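Sensory/regulatory protein rpfC (PDB 3M6M) probably acts as a sensor histidine kinase that relays phosphoryl groups through a receiver domain, the magnesium-binding part described here. Local coordinates at residues 25-30 against 43-48; 82-85 against 89-92; 115-118 against 124-127. All coordinates share one frame; numbering follows the deposited sequence.

Contact 1 (25-30 against 43-48); sequences ANRMVL and CVNGAE
Arg27 meets three successive residues of 43-48: its backbone and CB face Cys43, its CD reaches Val44 and its guanidinium lies by Asn45. The carbonyl oxygen Arg27 O sits 3.6 Å from Cys43 SG, while Arg27 CD comes within 4.0 Å of Cys43 CB. The same CD lies 3.4 Å from Val44 O, and a bend at chi3 (-58°) then turns the guanidinium away from the line of the chain and toward Asn45. There the amide nitrogen Asn45 ND2 stands 3.2 Å above the guanidinium plane, over its centre, with the two flat groups inclined by 28°. Two donors meet here without a bond; the guanidinium is held instead through Arg27 NH1, hydrogen-bonded to Asp21 O, next to the magnesium ligand Asp22. One turn on, Leu30 also points inward, but it packs on Val19 of strand 16-20, a residue that Cys43 touches as well. Through Arg27, helix 24-35, the first of the CheY-like receiver domain, meets the C-terminal end of its second strand, 40-44, outermost in the sheet within this chain; Val44 is hydrogen-bonded through its backbone to Val19 and Asp21, and its side chain faces Gln49 and Val50 of helix 47-56.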
ATOM      1  N   ALA D  25     -18.037  44.413  19.362  1.00 68.25           N
ATOM      2  CA  ALA D  25     -19.055  44.010  20.332  1.00 68.96           C
ATOM      3  C   ALA D  25     -18.733  42.672  21.007  1.00 67.74           C
ATOM      4  O   ALA D  25     -18.875  42.540  22.226  1.00 68.27           O
ATOM      5  CB  ALA D  25     -20.432  43.966  19.674  1.00 69.53           C
ATOM      6  N   ASN D  26     -18.294  41.695  20.213  1.00 66.54           N
ATOM      7  CA  ASN D  26     -17.939  40.366  20.721  1.00 65.59           C
ATOM      8  C   ASN D  26     -16.773  40.387  21.708  1.00 65.75           C
ATOM      9  O   ASN D  26     -16.797  39.684  22.718  1.00 65.69           O
ATOM     10  CB  ASN D  26     -17.635  39.404  19.569  1.00 64.20           C
ATOM     11  CG  ASN D  26     -18.860  39.081  18.727  1.00 64.45           C
ATOM     12  OD1 ASN D  26     -19.976  38.988  19.237  1.00 64.93           O
ATOM     13  ND2 ASN D  26     -18.649  38.897  17.431  1.00 63.83           N
ATOM     14  N   ARG D  27     -15.761  41.198  21.410  1.00 66.40           N
ATOM     15  CA  ARG D  27     -14.620  41.377  22.308  1.00 67.22           C
ATOM     16  C   ARG D  27     -15.056  42.010  23.628  1.00 69.41           C
ATOM     17  O   ARG D  27     -14.557  41.642  24.693  1.00 69.79           O
ATOM     18  CB  ARG D  27     -13.536  42.242  21.655  1.00 67.43           C
ATOM     19  CG  ARG D  27     -12.940  41.668  20.374  1.00 65.87           C
ATOM     20  CD  ARG D  27     -11.668  42.405  19.966  1.00 65.81           C
ATOM     21  NE  ARG D  27     -11.884  43.839  19.765  1.00 67.24           N
ATOM     22  CZ  ARG D  27     -12.200  44.406  18.604  1.00 67.46           C
ATOM     23  NH1 ARG D  27     -12.345  43.670  17.510  1.00 66.17           N
ATOM     24  NH2 ARG D  27     -12.370  45.720  18.539  1.00 69.60           N
ATOM     25  N   MET D  28     -15.994  42.951  23.545  1.00 71.33           N
ATOM     26  CA  MET D  28     -16.486  43.676  24.716  1.00 74.02           C
ATOM     27  C   MET D  28     -17.300  42.810  25.676  1.00 74.50           C
ATOM     28  O   MET D  28     -17.100  42.886  26.890  1.00 75.90           O
ATOM     29  CB  MET D  28     -17.288  44.913  24.296  1.00 75.66           C
ATOM     30  CG  MET D  28     -16.425  46.073  23.821  1.00 77.19           C
ATOM     31  SD  MET D  28     -17.368  47.577  23.505  1.00 81.09           S
ATOM     32  CE  MET D  28     -16.038  48.755  23.247  1.00 82.21           C
ATOM     33  N   VAL D  29     -18.201  41.988  25.138  1.00 73.87           N
ATOM     34  CA  VAL D  29     -19.023  41.097  25.970  1.00 74.67           C
ATOM     35  C   VAL D  29     -18.192  39.994  26.632  1.00 74.20           C
ATOM     36  O   VAL D  29     -18.482  39.585  27.757  1.00 75.38           O
ATOM     37  CB  VAL D  29     -20.254  40.492  25.212  1.00 74.10           C
ATOM     38  CG1 VAL D  29     -21.235  41.588  24.804  1.00 75.52           C
ATOM     39  CG2 VAL D  29     -19.829  39.665  24.002  1.00 72.16           C
ATOM     40  N   LEU D  30     -17.158  39.530  25.933  1.00 72.95           N
ATOM     41  CA  LEU D  30     -16.255  38.510  26.463  1.00 72.75           C
ATOM     42  C   LEU D  30     -15.352  39.066  27.560  1.00 74.49           C
ATOM     43  O   LEU D  30     -15.152  38.417  28.586  1.00 75.31           O
ATOM     44  CB  LEU D  30     -15.423  37.877  25.343  1.00 70.75           C
ATOM     45  CG  LEU D  30     -16.106  36.799  24.493  1.00 69.62           C
ATOM     46  CD1 LEU D  30     -15.379  36.603  23.170  1.00 67.97           C
ATOM     47  CD2 LEU D  30     -16.212  35.477  25.248  1.00 69.70           C
ATOM     48  N   CYS D  43      -7.776  41.672  24.649  1.00 60.32           N
ATOM     49  CA  CYS D  43      -8.552  41.458  23.435  1.00 58.42           C
ATOM     50  C   CYS D  43      -7.801  41.952  22.213  1.00 57.91           C
ATOM     51  O   CYS D  43      -7.184  43.018  22.238  1.00 59.32           O
ATOM     52  CB  CYS D  43      -9.912  42.142  23.536  1.00 59.07           C
ATOM     53  SG  CYS D  43     -10.968  41.411  24.787  1.00 59.85           S
ATOM     54  N   VAL D  44      -7.864  41.164  21.145  1.00 55.98           N
ATOM     55  CA  VAL D  44      -7.151  41.474  19.915  1.00 55.66           C
ATOM     56  C   VAL D  44      -8.056  41.259  18.691  1.00 54.66           C
ATOM     57  O   VAL D  44      -9.071  40.560  18.780  1.00 53.75           O
ATOM     58  CB  VAL D  44      -5.801  40.703  19.854  1.00 55.19           C
ATOM     59  CG1 VAL D  44      -5.926  39.385  19.086  1.00 53.32           C
ATOM     60  CG2 VAL D  44      -4.708  41.595  19.289  1.00 56.69           C
ATOM     61  N   ASN D  45      -7.694  41.860  17.559  1.00 55.01           N
ATOM     62  CA  ASN D  45      -8.600  41.964  16.408  1.00 54.75           C
ATOM     63  C   ASN D  45      -8.626  40.774  15.435  1.00 53.32           C
ATOM     64  O   ASN D  45      -9.554  40.651  14.631  1.00 53.27           O
ATOM     65  CB  ASN D  45      -8.332  43.263  15.634  1.00 56.59           C
ATOM     66  CG  ASN D  45      -8.828  44.506  16.365  1.00 58.07           C
ATOM     67  OD1 ASN D  45      -8.923  45.580  15.772  1.00 59.90           O
ATOM     68  ND2 ASN D  45      -9.145  44.367  17.651  1.00 57.63           N
ATOM     69  N   GLY D  46      -7.614  39.912  15.500  1.00 52.21           N
ATOM     70  CA  GLY D  46      -7.511  38.787  14.571  1.00 51.09           C
ATOM     71  C   GLY D  46      -6.551  37.699  15.006  1.00 49.95           C
ATOM     72  O   GLY D  46      -5.957  37.777  16.081  1.00 49.84           O
ATOM     73  N   ALA D  47      -6.395  36.688  14.154  1.00 49.34           N
ATOM     74  CA  ALA D  47      -5.575  35.513  14.460  1.00 48.43           C
ATOM     75  C   ALA D  47      -4.071  35.791  14.464  1.00 48.91           C
ATOM     76  O   ALA D  47      -3.333  35.190  15.245  1.00 48.47           O
ATOM     77  CB  ALA D  47      -5.901  34.371  13.507  1.00 48.09           C
ATOM     78  N   GLU D  48      -3.621  36.690  13.593  1.00 49.92           N
ATOM     79  CA  GLU D  48      -2.201  37.036  13.512  1.00 50.93           C
ATOM     80  C   GLU D  48      -1.735  37.803  14.741  1.00 51.25           C
ATOM     81  O   GLU D  48      -0.594  37.644  15.189  1.00 51.62           O
ATOM     82  CB  GLU D  48      -1.914  37.849  12.254  1.00 52.49           C
ATOM     83  CG  GLU D  48      -1.781  37.009  10.999  1.00 53.53           C
ATOM     84  CD  GLU D  48      -1.818  37.835   9.726  1.00 56.63           C
ATOM     85  OE1 GLU D  48      -2.028  37.244   8.644  1.00 57.52           O
ATOM     86  OE2 GLU D  48      -1.632  39.072   9.796  1.00 58.60           O
TER

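Contact 2 (82-85 against 89-92); sequences VMQA and RYTP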
ATOM      1  N   VAL D  82       2.407  23.398  14.962  1.00 44.28           N
ATOM      2  CA  VAL D  82       3.803  23.316  14.515  1.00 45.20           C
ATOM      3  C   VAL D  82       4.745  24.180  15.371  1.00 44.96           C
ATOM      4  O   VAL D  82       5.862  23.764  15.679  1.00 45.89           O
ATOM      5  CB  VAL D  82       3.970  23.574  12.974  1.00 45.75           C
ATOM      6  CG1 VAL D  82       3.382  24.906  12.558  1.00 45.62           C
ATOM      7  CG2 VAL D  82       5.434  23.483  12.556  1.00 47.20           C
ATOM      8  N   MET D  83       4.278  25.363  15.768  1.00 43.88           N
ATOM      9  CA  MET D  83       5.038  26.241  16.661  1.00 44.02           C
ATOM     10  C   MET D  83       5.331  25.554  17.995  1.00 44.65           C
ATOM     11  O   MET D  83       6.461  25.593  18.483  1.00 45.78           O
ATOM     12  CB  MET D  83       4.305  27.567  16.887  1.00 43.08           C
ATOM     13  CG  MET D  83       4.359  28.525  15.706  1.00 42.42           C
ATOM     14  SD  MET D  83       3.153  29.866  15.814  1.00 41.33           S
ATOM     15  CE  MET D  83       4.058  31.103  16.745  1.00 42.53           C
ATOM     16  N   GLN D  84       4.312  24.905  18.558  1.00 44.27           N
ATOM     17  CA  GLN D  84       4.439  24.171  19.822  1.00 45.32           C
ATOM     18  C   GLN D  84       5.357  22.951  19.729  1.00 46.67           C
ATOM     19  O   GLN D  84       5.948  22.537  20.726  1.00 48.03           O
ATOM     20  CB  GLN D  84       3.060  23.779  20.362  1.00 44.59           C
ATOM     21  CG  GLN D  84       2.336  24.931  21.046  1.00 44.24           C
ATOM     22  CD  GLN D  84       0.842  24.701  21.229  1.00 43.75           C
ATOM     23  OE1 GLN D  84       0.327  23.604  21.006  1.00 43.91           O
ATOM     24  NE2 GLN D  84       0.140  25.749  21.640  1.00 43.04           N
ATOM     25  N   ALA D  85       5.476  22.384  18.531  1.00 46.91           N
ATOM     26  CA  ALA D  85       6.423  21.299  18.280  1.00 48.42           C
ATOM     27  C   ALA D  85       7.816  21.837  17.941  1.00 49.51           C
ATOM     28  O   ALA D  85       8.793  21.081  17.904  1.00 50.87           O
ATOM     29  CB  ALA D  85       5.913  20.404  17.174  1.00 48.42           C
ATOM     30  N   ARG D  89       6.052  27.353  24.061  1.00 53.62           N
ATOM     31  CA  ARG D  89       5.271  26.936  25.222  1.00 54.70           C
ATOM     32  C   ARG D  89       3.846  26.551  24.808  1.00 53.21           C
ATOM     33  O   ARG D  89       3.208  27.260  24.024  1.00 51.83           O
ATOM     34  CB  ARG D  89       5.235  28.077  26.247  1.00 55.94           C
ATOM     35  CG  ARG D  89       4.311  27.861  27.438  1.00 57.49           C
ATOM     36  CD  ARG D  89       3.618  29.164  27.816  1.00 58.99           C
ATOM     37  NE  ARG D  89       2.906  29.080  29.091  1.00 61.56           N
ATOM     38  CZ  ARG D  89       3.420  29.428  30.269  1.00 65.12           C
ATOM     39  NH1 ARG D  89       4.666  29.887  30.356  1.00 66.77           N
ATOM     40  NH2 ARG D  89       2.688  29.318  31.371  1.00 67.03           N
ATOM     41  N   TYR D  90       3.361  25.426  25.329  1.00 53.89           N
ATOM     42  CA  TYR D  90       1.985  25.007  25.088  1.00 52.96           C
ATOM     43  C   TYR D  90       0.998  25.883  25.852  1.00 53.17           C
ATOM     44  O   TYR D  90       1.207  26.204  27.025  1.00 54.70           O
ATOM     45  CB  TYR D  90       1.765  23.537  25.465  1.00 53.73           C
ATOM     46  CG  TYR D  90       0.332  23.084  25.263  1.00 52.80           C
ATOM     47  CD1 TYR D  90      -0.117  22.673  24.008  1.00 51.41           C
ATOM     48  CD2 TYR D  90      -0.580  23.086  26.322  1.00 53.46           C
ATOM     49  CE1 TYR D  90      -1.435  22.269  23.811  1.00 51.00           C
ATOM     50  CE2 TYR D  90      -1.901  22.684  26.138  1.00 52.73           C
ATOM     51  CZ  TYR D  90      -2.321  22.277  24.879  1.00 51.86           C
ATOM     52  OH  TYR D  90      -3.623  21.873  24.686  1.00 51.52           O
ATOM     53  N   THR D  91      -0.077  26.265  25.171  1.00 51.99           N
ATOM     54  CA  THR D  91      -1.185  26.983  25.801  1.00 52.33           C
ATOM     55  C   THR D  91      -2.528  26.604  25.161  1.00 51.33           C
ATOM     56  O   THR D  91      -2.654  26.602  23.934  1.00 50.07           O
ATOM     57  CB  THR D  91      -0.953  28.529  25.851  1.00 52.30           C
ATOM     58  OG1 THR D  91      -2.204  29.218  25.744  1.00 51.74           O
ATOM     59  CG2 THR D  91      -0.026  28.988  24.743  1.00 51.63           C
ATOM     60  N   PRO D  92      -3.523  26.251  26.003  1.00 52.29           N
ATOM     61  CA  PRO D  92      -4.845  25.775  25.578  1.00 51.89           C
ATOM     62  C   PRO D  92      -5.606  26.790  24.730  1.00 50.91           C
ATOM     63  O   PRO D  92      -5.567  27.992  25.013  1.00 50.98           O
ATOM     64  CB  PRO D  92      -5.582  25.553  26.904  1.00 53.36           C
ATOM     65  CG  PRO D  92      -4.512  25.345  27.904  1.00 54.91           C
ATOM     66  CD  PRO D  92      -3.393  26.236  27.471  1.00 54.23           C
TER
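Gln84 supplies the whole helical side of this contact, laying its side chain across the backbone of 89-91 and beside the ring of Tyr90. The close part is at the amide. Gln84 OE1 lies 3.2 Å from Tyr90 CD1 and 3.6 Å from Tyr90 CE1, approaching the ring obliquely, and the amide and ring planes are 60° apart. Beyond CG the glutamine chain runs extended (chi2 163°), which carries the amide past Tyr90 CA as far as the next residue. Gln84 NE2 ends 3.6 Å from Thr91 N and 3.7 Å from Thr91 O, so it rests near that backbone without bonding to it. Nearer the helix, Gln84 CG sits 3.9 Å from Arg89 O.

The other side is looser. Arg89 offers its carbonyl while its side chain sets off away from the helix, making a long, weak ion pair with Asp58. Tyr90 is exposed, and its side chain also touches Arg114. Thr91, by contrast, is buried: it packs on Met54 of helix 47-56, and its OG1 makes a weak hydrogen bond to Tyr59 O. Val82, Met83 and Ala85 on the same helix end pack against another subunit.

The contact lies in the connection from helix 73-85 to strand 93-97, the helix-to-strand turn of a beta-alpha-beta unit (61-65, 73-85, 93-97) of the receiver fold, with Pro92 paired through its backbone to Val62 of strand 61-65.

Contact 3 (115-118 against 124-127); sequences AFLA and AKLL
Lys125 O is approached by both methyl groups of Leu117, with CD1 at 3.9 Å and CD2 at 4.0 Å from that oxygen, while its hydrogen bond comes from Thr129 OG1 one turn further along the helix. The same hydroxyl is also hydrogen-bonded to Leu126 O, so both carbonyls are bonded within the helix, and Leu117 brings only methyl groups to Lys125 O.

Leu117 is the one strand side chain that reaches across, and its two branches part company. CD1 goes to Leu126, touching Leu126 CD1 at 3.8 Å and lying 3.9 Å from Leu126 CA, with the two leucines slanting past each other. CD2 meets Lys125 CB at 4.1 Å, and these side chains cross nearly at right angles. Lys125 sets out toward the strand, but a bend at chi2 (69°) swings the rest of its chain away, leaving the ammonium end far from the leucine. Leu126 is buried, packing also on Val121 and on Leu30 and Leu33 of helix 24-35.

Leu117 touches Leu96 of the adjoining strand, and its backbone bonds to Val95. Strand 115-118 followed by helix 123-133, folded back over one face of the parallel sheet, is the final beta-alpha unit of the CheY-like receiver fold.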
ATOM      1  N   ALA D 115     -11.464  22.939  23.248  1.00 66.65           N
ATOM      2  CA  ALA D 115     -12.901  23.126  23.440  1.00 67.40           C
ATOM      3  C   ALA D 115     -13.524  23.915  22.294  1.00 66.59           C
ATOM      4  O   ALA D 115     -12.883  24.788  21.704  1.00 65.30           O
ATOM      5  CB  ALA D 115     -13.181  23.814  24.774  1.00 68.01           C
ATOM      6  N   PHE D 116     -14.779  23.592  21.989  1.00 67.66           N
ATOM      7  CA  PHE D 116     -15.549  24.286  20.966  1.00 67.46           C
ATOM      8  C   PHE D 116     -16.904  24.671  21.550  1.00 68.61           C
ATOM      9  O   PHE D 116     -17.753  23.809  21.798  1.00 69.94           O
ATOM     10  CB  PHE D 116     -15.726  23.391  19.735  1.00 67.94           C
ATOM     11  CG  PHE D 116     -16.132  24.134  18.491  1.00 67.55           C
ATOM     12  CD1 PHE D 116     -15.215  24.347  17.470  1.00 66.87           C
ATOM     13  CD2 PHE D 116     -17.434  24.609  18.333  1.00 68.32           C
ATOM     14  CE1 PHE D 116     -15.582  25.028  16.312  1.00 67.07           C
ATOM     15  CE2 PHE D 116     -17.811  25.295  17.181  1.00 68.24           C
ATOM     16  CZ  PHE D 116     -16.884  25.503  16.168  1.00 67.69           C
ATOM     17  N   LEU D 117     -17.099  25.967  21.772  1.00 68.37           N
ATOM     18  CA  LEU D 117     -18.329  26.465  22.381  1.00 69.70           C
ATOM     19  C   LEU D 117     -19.109  27.381  21.444  1.00 69.66           C
ATOM     20  O   LEU D 117     -18.524  28.125  20.654  1.00 68.59           O
ATOM     21  CB  LEU D 117     -18.030  27.175  23.702  1.00 69.97           C
ATOM     22  CG  LEU D 117     -17.566  26.294  24.866  1.00 71.14           C
ATOM     23  CD1 LEU D 117     -16.745  27.108  25.851  1.00 71.35           C
ATOM     24  CD2 LEU D 117     -18.746  25.623  25.563  1.00 73.15           C
ATOM     25  N   ALA D 118     -20.434  27.316  21.548  1.00 71.21           N
ATOM     26  CA  ALA D 118     -21.325  28.058  20.664  1.00 71.73           C
ATOM     27  C   ALA D 118     -21.400  29.542  21.009  1.00 71.58           C
ATOM     28  O   ALA D 118     -21.298  29.931  22.175  1.00 71.84           O
ATOM     29  CB  ALA D 118     -22.720  27.434  20.670  1.00 73.47           C
ATOM     30  N   ALA D 124     -21.822  30.405  31.889  1.00 86.98           N
ATOM     31  CA  ALA D 124     -21.669  29.212  32.722  1.00 88.78           C
ATOM     32  C   ALA D 124     -20.836  28.129  32.034  1.00 87.29           C
ATOM     33  O   ALA D 124     -19.958  27.533  32.658  1.00 87.91           O
ATOM     34  CB  ALA D 124     -23.034  28.666  33.126  1.00 90.96           C
ATOM     35  N   LYS D 125     -21.114  27.885  30.753  1.00 85.68           N
ATOM     36  CA  LYS D 125     -20.391  26.875  29.970  1.00 84.46           C
ATOM     37  C   LYS D 125     -18.962  27.278  29.619  1.00 82.67           C
ATOM     38  O   LYS D 125     -18.094  26.417  29.479  1.00 82.23           O
ATOM     39  CB  LYS D 125     -21.164  26.498  28.698  1.00 83.59           C
ATOM     40  CG  LYS D 125     -21.691  25.061  28.675  1.00 85.14           C
ATOM     41  CD  LYS D 125     -22.815  24.831  29.686  1.00 88.07           C
ATOM     42  CE  LYS D 125     -23.176  23.357  29.786  1.00 89.65           C
ATOM     43  NZ  LYS D 125     -24.200  23.112  30.839  1.00 92.50           N
ATOM     44  N   LEU D 126     -18.726  28.579  29.474  1.00 81.94           N
ATOM     45  CA  LEU D 126     -17.389  29.088  29.181  1.00 80.59           C
ATOM     46  C   LEU D 126     -16.480  28.982  30.406  1.00 82.07           C
ATOM     47  O   LEU D 126     -15.377  28.444  30.314  1.00 81.44           O
ATOM     48  CB  LEU D 126     -17.450  30.535  28.670  1.00 79.68           C
ATOM     49  CG  LEU D 126     -16.160  31.206  28.181  1.00 78.18           C
ATOM     50  CD1 LEU D 126     -15.607  30.536  26.930  1.00 76.41           C
ATOM     51  CD2 LEU D 126     -16.388  32.687  27.925  1.00 78.02           C
ATOM     52  N   LEU D 127     -16.960  29.477  31.547  1.00 84.32           N
ATOM     53  CA  LEU D 127     -16.174  29.503  32.785  1.00 86.34           C
ATOM     54  C   LEU D 127     -15.876  28.113  33.353  1.00 87.72           C
ATOM     55  O   LEU D 127     -14.818  27.901  33.948  1.00 88.54           O
ATOM     56  CB  LEU D 127     -16.857  30.378  33.843  1.00 88.65           C
ATOM     57  CG  LEU D 127     -16.862  31.895  33.613  1.00 88.15           C
ATOM     58  CD1 LEU D 127     -17.925  32.568  34.470  1.00 90.53           C
ATOM     59  CD2 LEU D 127     -15.489  32.513  33.867  1.00 87.95           C
TER

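How the contacts relate
All three contacts belong to one receiver domain, and each has a different place in it. Contacts 1 and 3 involve the two outermost strands of the sheet, 40-44 and 115-118, and join through their helices: Leu30 CD2 packs on Leu126 CD2 at 3.9 Å. Contact 2 touches neither; its centre is about 21 Å from each of theirs, on the opposite side of the chain's centre from contact 1. Their chemistry differs. Contact 1 is a surface contact near the metal site, in which a guanidinium and an amide lie close without bonding. Contact 2 is partly buried and rests on an amide against a ring and backbone. Contact 3, also partly buried, is chiefly leucine packing.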